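Local coordinates for protein Abbfa_003403 (Acinetobacter baumannii, PDB 4ZXH) that is a four-domain nonribosomal peptide synthetase whose condensation, adenylation, carrier and thioesterase domains probably activate, join and release the building blocks of a peptide product, at residues Leu924-Gln929 with Val1037-Glu1042. Sequence-based numbering, arbitrary orientation.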
ATOM      1  N   LEU A 924      -6.424   4.343  13.272  1.00 56.05           N
ATOM      2  CA  LEU A 924      -5.717   3.269  12.564  1.00 49.08           C
ATOM      3  C   LEU A 924      -5.822   3.438  11.051  1.00 49.32           C
ATOM      4  O   LEU A 924      -4.809   3.461  10.344  1.00 46.34           O
ATOM      5  CB  LEU A 924      -6.260   1.896  12.963  1.00 44.99           C
ATOM      6  CG  LEU A 924      -5.984   1.480  14.406  1.00 48.60           C
ATOM      7  CD1 LEU A 924      -6.494   0.086  14.652  1.00 51.25           C
ATOM      8  CD2 LEU A 924      -4.506   1.570  14.716  1.00 47.34           C
ATOM      9  N   LYS A 925      -7.056   3.540  10.570  1.00 48.15           N
ATOM     10  CA  LYS A 925      -7.335   3.776   9.163  1.00 42.81           C
ATOM     11  C   LYS A 925      -6.448   4.895   8.602  1.00 46.26           C
ATOM     12  O   LYS A 925      -5.775   4.697   7.587  1.00 48.20           O
ATOM     13  CB  LYS A 925      -8.813   4.121   8.987  1.00 54.70           C
ATOM     14  CG  LYS A 925      -9.312   4.233   7.549  1.00 59.04           C
ATOM     15  CD  LYS A 925      -9.675   2.887   6.975  1.00 62.74           C
ATOM     16  CE  LYS A 925     -10.318   3.045   5.609  1.00 72.08           C
ATOM     17  NZ  LYS A 925     -11.688   3.620   5.699  1.00 76.20           N
ATOM     18  N   LYS A 926      -6.436   6.053   9.272  1.00 49.09           N
ATOM     19  CA  LYS A 926      -5.631   7.201   8.838  1.00 45.24           C
ATOM     20  C   LYS A 926      -4.166   6.828   8.711  1.00 52.79           C
ATOM     21  O   LYS A 926      -3.508   7.161   7.716  1.00 57.87           O
ATOM     22  CB  LYS A 926      -5.753   8.369   9.808  1.00 53.15           C
ATOM     23  CG  LYS A 926      -7.157   8.908  10.010  1.00 65.22           C
ATOM     24  CD  LYS A 926      -7.714   9.575   8.776  1.00 65.68           C
ATOM     25  CE  LYS A 926      -8.923  10.405   9.147  1.00 68.06           C
ATOM     26  NZ  LYS A 926      -8.539  11.473  10.115  1.00 75.30           N
ATOM     27  N   ASN A 927      -3.656   6.133   9.723  1.00 45.74           N
ATOM     28  CA  ASN A 927      -2.245   5.763   9.756  1.00 45.49           C
ATOM     29  C   ASN A 927      -1.853   4.817   8.621  1.00 50.13           C
ATOM     30  O   ASN A 927      -0.879   5.066   7.901  1.00 54.07           O
ATOM     31  CB  ASN A 927      -1.900   5.128  11.101  1.00 47.95           C
ATOM     32  CG  ASN A 927      -0.404   4.963  11.310  1.00 51.60           C
ATOM     33  OD1 ASN A 927       0.212   4.026  10.796  1.00 57.35           O
ATOM     34  ND2 ASN A 927       0.185   5.864  12.087  1.00 57.44           N
ATOM     35  N   LEU A 928      -2.602   3.729   8.463  1.00 38.34           N
ATOM     36  CA  LEU A 928      -2.279   2.773   7.418  1.00 39.03           C
ATOM     37  C   LEU A 928      -2.386   3.414   6.027  1.00 41.78           C
ATOM     38  O   LEU A 928      -1.609   3.093   5.127  1.00 46.41           O
ATOM     39  CB  LEU A 928      -3.181   1.540   7.495  1.00 36.06           C
ATOM     40  CG  LEU A 928      -3.199   0.716   8.785  1.00 39.93           C
ATOM     41  CD1 LEU A 928      -3.880  -0.594   8.499  1.00 47.89           C
ATOM     42  CD2 LEU A 928      -1.823   0.477   9.338  1.00 38.29           C
ATOM     43  N   GLN A 929      -3.332   4.326   5.848  1.00 34.72           N
ATOM     44  CA  GLN A 929      -3.481   4.984   4.562  1.00 28.31           C
ATOM     45  C   GLN A 929      -2.213   5.719   4.115  1.00 38.28           C
ATOM     46  O   GLN A 929      -1.939   5.810   2.920  1.00 49.22           O
ATOM     47  CB  GLN A 929      -4.653   5.948   4.605  1.00 32.99           C
ATOM     48  CG  GLN A 929      -5.918   5.422   3.942  1.00 37.77           C
ATOM     49  CD  GLN A 929      -7.144   6.212   4.358  1.00 49.45           C
ATOM     50  OE1 GLN A 929      -7.156   6.837   5.419  1.00 53.34           O
ATOM     51  NE2 GLN A 929      -8.175   6.199   3.521  1.00 48.74           N
ATOM     52  N   VAL A1037     -12.625  15.633   2.058  1.00 30.08           N
ATOM     53  CA  VAL A1037     -12.627  16.964   2.664  1.00 25.26           C
ATOM     54  C   VAL A1037     -12.161  16.882   4.116  1.00 31.84           C
ATOM     55  O   VAL A1037     -11.399  17.733   4.581  1.00 28.44           O
ATOM     56  CB  VAL A1037     -14.002  17.614   2.604  1.00 27.02           C
ATOM     57  CG1 VAL A1037     -14.003  18.893   3.410  1.00 26.70           C
ATOM     58  CG2 VAL A1037     -14.371  17.899   1.164  1.00 28.72           C
ATOM     59  N   GLU A1038     -12.582  15.836   4.826  1.00 27.51           N
ATOM     60  CA  GLU A1038     -12.165  15.705   6.214  1.00 24.58           C
ATOM     61  C   GLU A1038     -10.648  15.672   6.326  1.00 24.65           C
ATOM     62  O   GLU A1038     -10.052  16.448   7.088  1.00 23.33           O
ATOM     63  CB  GLU A1038     -12.739  14.450   6.863  1.00 22.14           C
ATOM     64  CG  GLU A1038     -12.611  14.477   8.392  1.00 30.31           C
ATOM     65  CD  GLU A1038     -12.411  13.105   8.999  1.00 41.42           C
ATOM     66  OE1 GLU A1038     -11.731  12.272   8.364  1.00 55.56           O
ATOM     67  OE2 GLU A1038     -12.949  12.851  10.098  1.00 40.68           O
ATOM     68  N   ARG A1039     -10.033  14.765   5.566  1.00 21.19           N
ATOM     69  CA  ARG A1039      -8.617  14.498   5.720  1.00 25.10           C
ATOM     70  C   ARG A1039      -7.781  15.692   5.274  1.00 25.97           C
ATOM     71  O   ARG A1039      -6.782  16.033   5.910  1.00 27.24           O
ATOM     72  CB  ARG A1039      -8.231  13.235   4.949  1.00 28.32           C
ATOM     73  CG  ARG A1039      -8.556  11.989   5.741  1.00 31.50           C
ATOM     74  CD  ARG A1039      -8.513  10.688   4.939  1.00 31.77           C
ATOM     75  NE  ARG A1039      -7.257  10.406   4.231  1.00 38.05           N
ATOM     76  CZ  ARG A1039      -6.057  10.339   4.800  1.00 44.27           C
ATOM     77  NH1 ARG A1039      -5.887  10.574   6.101  1.00 54.04           N
ATOM     78  NH2 ARG A1039      -5.008  10.060   4.056  1.00 39.72           N
ATOM     79  N   LEU A1040      -8.197  16.337   4.193  1.00 21.53           N
ATOM     80  CA  LEU A1040      -7.457  17.475   3.663  1.00 21.53           C
ATOM     81  C   LEU A1040      -7.628  18.649   4.603  1.00 27.31           C
ATOM     82  O   LEU A1040      -6.708  19.424   4.816  1.00 37.25           O
ATOM     83  CB  LEU A1040      -7.945  17.817   2.253  1.00 20.95           C
ATOM     84  CG  LEU A1040      -7.340  18.988   1.476  1.00 25.35           C
ATOM     85  CD1 LEU A1040      -5.856  18.801   1.195  1.00 18.24           C
ATOM     86  CD2 LEU A1040      -8.117  19.120   0.183  1.00 24.76           C
ATOM     87  N   GLY A1041      -8.822  18.753   5.180  1.00 29.48           N
ATOM     88  CA  GLY A1041      -9.150  19.804   6.123  1.00 21.99           C
ATOM     89  C   GLY A1041      -8.297  19.721   7.374  1.00 33.30           C
ATOM     90  O   GLY A1041      -7.902  20.757   7.896  1.00 43.70           O
ATOM     91  N   GLU A1042      -8.003  18.510   7.857  1.00 31.44           N
ATOM     92  CA  GLU A1042      -7.126  18.364   9.027  1.00 27.21           C
ATOM     93  C   GLU A1042      -5.720  18.881   8.700  1.00 40.72           C
ATOM     94  O   GLU A1042      -5.090  19.554   9.523  1.00 51.50           O
ATOM     95  CB  GLU A1042      -7.065  16.905   9.509  1.00 22.42           C
ATOM     96  CG  GLU A1042      -8.404  16.366  10.000  1.00 48.38           C
ATOM     97  CD  GLU A1042      -8.398  14.875  10.335  1.00 65.42           C
ATOM     98  OE1 GLU A1042      -7.364  14.201  10.146  1.00 60.78           O
ATOM     99  OE2 GLU A1042      -9.451  14.376  10.795  1.00 77.58           O
TER
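The helical segments 924-929 and 1037-1042 cross steeply, at -77°, their axes 13.0 Å apart at closest approach, so that long side chains make the contact. Lys926 suits this place because its flexible chain, bent at chi2 and chi4, carries an ammonium across to two acids one helical turn apart, Glu1038 and Glu1042. Glutamate's length, extended beyond CG in Glu1042, brings the carboxylate to it tip to tip: Lys926 NZ donates to Glu1042 OE1 (3.0 Å) on that oxygen's syn lone pair, in a salt bridge, and more weakly to Glu1042 OE2. Glu1038 comes in nearly at right angles and adds a long salt bridge, with OE1 3.7 Å from Lys926 NZ. This network joins the C-terminal subdomain of the adenylation domain to the carrier domain, where Val1037 and Leu1040 pack against helix 977-990 of the helical bundle. The aliphatic part of Lys926 packs against the Arg1039 chain, Lys926 CE lying 3.8 Å from Arg1039 CG. The like charges of Lys926 NZ and Arg1039 NH1 stay 4.9 Å apart, and the two glutamates probably ease their repulsion. Long and flat-ended, Arg1039 can lie beside Gln929, whose side chain crosses obliquely with its outer end against one guanidinium face, while Arg1039 NH2 bonds weakly to the carbonyl of Gln1033.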